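Local coordinates for protein acetohydroxyacid synthase small subunit Related (Bacteroides thetaiotaomicron, PDB 2F06) that is of unknown function but carries a pair of ACT domains, binds histidine in the crystal, and may serve as an amino-acid-sensing regulatory protein, at residues Q8-L13 with F45-G50. Residues are numbered along the deposited sequence; the frame is centred on the assembly and turned at random.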
loop_
_atom_site.group_PDB
_atom_site.type_symbol
_atom_site.label_atom_id
_atom_site.label_comp_id
_atom_site.label_asym_id
_atom_site.label_seq_id
_atom_site.Cartn_x
_atom_site.Cartn_y
_atom_site.Cartn_z
ATOM N N GLN A 8 9.483 -7.152 14.532
ATOM C CA GLN A 8 8.454 -6.178 14.323
ATOM C C GLN A 8 7.098 -6.868 14.220
ATOM O O GLN A 8 6.936 -7.862 13.517
ATOM C CB GLN A 8 8.746 -5.419 13.057
ATOM C CG GLN A 8 7.677 -4.433 12.662
ATOM C CD GLN A 8 7.866 -3.994 11.219
ATOM O OE1 GLN A 8 7.427 -4.676 10.284
ATOM N NE2 GLN A 8 8.528 -2.878 11.034
ATOM N N LEU A 9 6.105 -6.358 14.910
ATOM C CA LEU A 9 4.752 -6.869 14.697
ATOM C C LEU A 9 4.105 -6.172 13.501
ATOM O O LEU A 9 4.158 -4.942 13.345
ATOM C CB LEU A 9 3.860 -6.651 15.921
ATOM C CG LEU A 9 4.229 -7.296 17.263
ATOM C CD1 LEU A 9 3.067 -7.229 18.203
ATOM C CD2 LEU A 9 4.579 -8.716 17.120
ATOM N N SER A 10 3.477 -6.979 12.665
ATOM C CA SER A 10 2.577 -6.481 11.656
ATOM C C SER A 10 1.182 -6.943 11.969
ATOM O O SER A 10 0.919 -8.139 11.902
ATOM C CB SER A 10 2.999 -6.983 10.269
ATOM O OG SER A 10 4.142 -6.222 9.893
ATOM N N ILE A 11 0.289 -5.984 12.196
ATOM C CA ILE A 11 -1.028 -6.261 12.630
ATOM C C ILE A 11 -2.094 -5.756 11.624
ATOM O O ILE A 11 -2.141 -4.534 11.297
ATOM C CB ILE A 11 -1.280 -5.678 14.039
ATOM C CG1 ILE A 11 -0.189 -6.057 15.031
ATOM C CG2 ILE A 11 -2.645 -6.144 14.580
ATOM C CD1 ILE A 11 0.055 -4.991 16.079
ATOM N N PHE A 12 -2.942 -6.694 11.173
ATOM C CA PHE A 12 -3.995 -6.424 10.177
ATOM C C PHE A 12 -5.176 -5.745 10.883
ATOM O O PHE A 12 -5.747 -6.301 11.798
ATOM C CB PHE A 12 -4.398 -7.708 9.467
ATOM C CG PHE A 12 -5.561 -7.562 8.452
ATOM C CD1 PHE A 12 -5.407 -6.797 7.268
ATOM C CD2 PHE A 12 -6.785 -8.237 8.676
ATOM C CE1 PHE A 12 -6.458 -6.711 6.317
ATOM C CE2 PHE A 12 -7.838 -8.168 7.773
ATOM C CZ PHE A 12 -7.673 -7.388 6.574
ATOM N N LEU A 13 -5.446 -4.488 10.521
ATOM C CA LEU A 13 -6.490 -3.686 11.181
ATOM C C LEU A 13 -7.601 -3.696 10.149
ATOM O O LEU A 13 -7.486 -3.055 9.067
ATOM C CB LEU A 13 -6.039 -2.221 11.416
ATOM C CG LEU A 13 -4.685 -1.795 12.012
ATOM C CD1 LEU A 13 -4.284 -0.293 11.688
ATOM C CD2 LEU A 13 -4.556 -2.129 13.485
ATOM N N PHE A 45 -8.257 -0.677 4.875
ATOM C CA PHE A 45 -7.671 -1.265 6.065
ATOM C C PHE A 45 -6.289 -0.697 6.254
ATOM O O PHE A 45 -5.729 -0.139 5.302
ATOM C CB PHE A 45 -7.594 -2.805 5.910
ATOM C CG PHE A 45 -8.921 -3.456 5.530
ATOM C CD1 PHE A 45 -9.829 -3.808 6.490
ATOM C CD2 PHE A 45 -9.246 -3.692 4.209
ATOM C CE1 PHE A 45 -11.028 -4.398 6.130
ATOM C CE2 PHE A 45 -10.401 -4.290 3.854
ATOM C CZ PHE A 45 -11.318 -4.627 4.815
ATOM N N GLY A 46 -5.732 -0.924 7.443
ATOM C CA GLY A 46 -4.323 -0.660 7.644
ATOM C C GLY A 46 -3.524 -1.837 8.082
ATOM O O GLY A 46 -4.058 -2.850 8.524
ATOM N N ILE A 47 -2.235 -1.709 7.934
ATOM C CA ILE A 47 -1.417 -2.583 8.679
ATOM C C ILE A 47 -0.562 -1.777 9.666
ATOM O O ILE A 47 0.300 -0.942 9.235
ATOM C CB ILE A 47 -0.524 -3.468 7.792
ATOM C CG1 ILE A 47 -1.277 -4.767 7.384
ATOM C CG2 ILE A 47 0.599 -4.021 8.629
ATOM C CD1 ILE A 47 -2.448 -4.619 6.446
ATOM N N LEU A 48 -0.773 -2.064 10.948
ATOM C CA LEU A 48 0.077 -1.499 11.953
ATOM C C LEU A 48 1.392 -2.261 12.020
ATOM O O LEU A 48 1.432 -3.411 12.453
ATOM C CB LEU A 48 -0.591 -1.465 13.318
ATOM C CG LEU A 48 0.163 -0.819 14.505
ATOM C CD1 LEU A 48 0.435 0.678 14.212
ATOM C CD2 LEU A 48 -0.701 -0.935 15.791
ATOM N N ARG A 49 2.450 -1.574 11.654
ATOM C CA ARG A 49 3.788 -2.045 11.901
ATOM C C ARG A 49 4.297 -1.453 13.203
ATOM O O ARG A 49 4.185 -0.243 13.423
ATOM C CB ARG A 49 4.644 -1.561 10.785
ATOM C CG ARG A 49 4.467 -2.345 9.596
ATOM C CD ARG A 49 5.372 -1.727 8.430
ATOM N NE ARG A 49 5.129 -2.583 7.260
ATOM C CZ ARG A 49 5.228 -2.173 6.011
ATOM N NH1 ARG A 49 5.632 -0.899 5.719
ATOM N NH2 ARG A 49 4.953 -3.063 5.078
ATOM N N GLY A 50 4.873 -2.287 14.050
ATOM C CA GLY A 50 4.986 -1.933 15.435
ATOM C C GLY A 50 6.253 -2.505 16.037
ATOM O O GLY A 50 6.520 -3.693 15.916
HETATM O O HOH W 1 4.579 -5.408 7.411
#
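In the ACT-domain sheet, strands 8-13 and 46-50 run antiparallel, their axes 160° apart. L9, I11 and L13 face G50, L48 and G46 in hydrogen-bonded pairs; the L13 N to G46 O bond is the straightest at 165°, while G50 N to L9 O is weak. Packing is tight on the face of I11, L13 and L48, which helices 19-29 and 55-64 cover. I11 and L48 lie side by side, I11 CD1 4.1 Å from L48 CD2, and L13 crosses L48 obliquely, L13 CD2 4.0 Å from L48 CB. On the other face F12 CD1 is also close to I47 CD1, at 3.8 Å; only the Q8, S10 and R49 part is polar and hydrated, though buried by Y102, Y104 and neighbouring subunits. Q8, CG anti to its backbone N (chi1 175°), crosses the R49 stem obliquely, Q8 OE1 3.8 Å from R49 CG; its amide hydrogen-bonds Y102 and Y104. An alanine here, lacking the amide, would probably leave both tyrosines and the R49 stem less firmly held. Extended from CG to NE, R49 salt-bridges E41 of a neighbouring subunit. A water at the guanidinium edge joins the strands, accepting from R49 NE at 2.9 Å and hydrogen-bonding S10 OG at 2.6 Å.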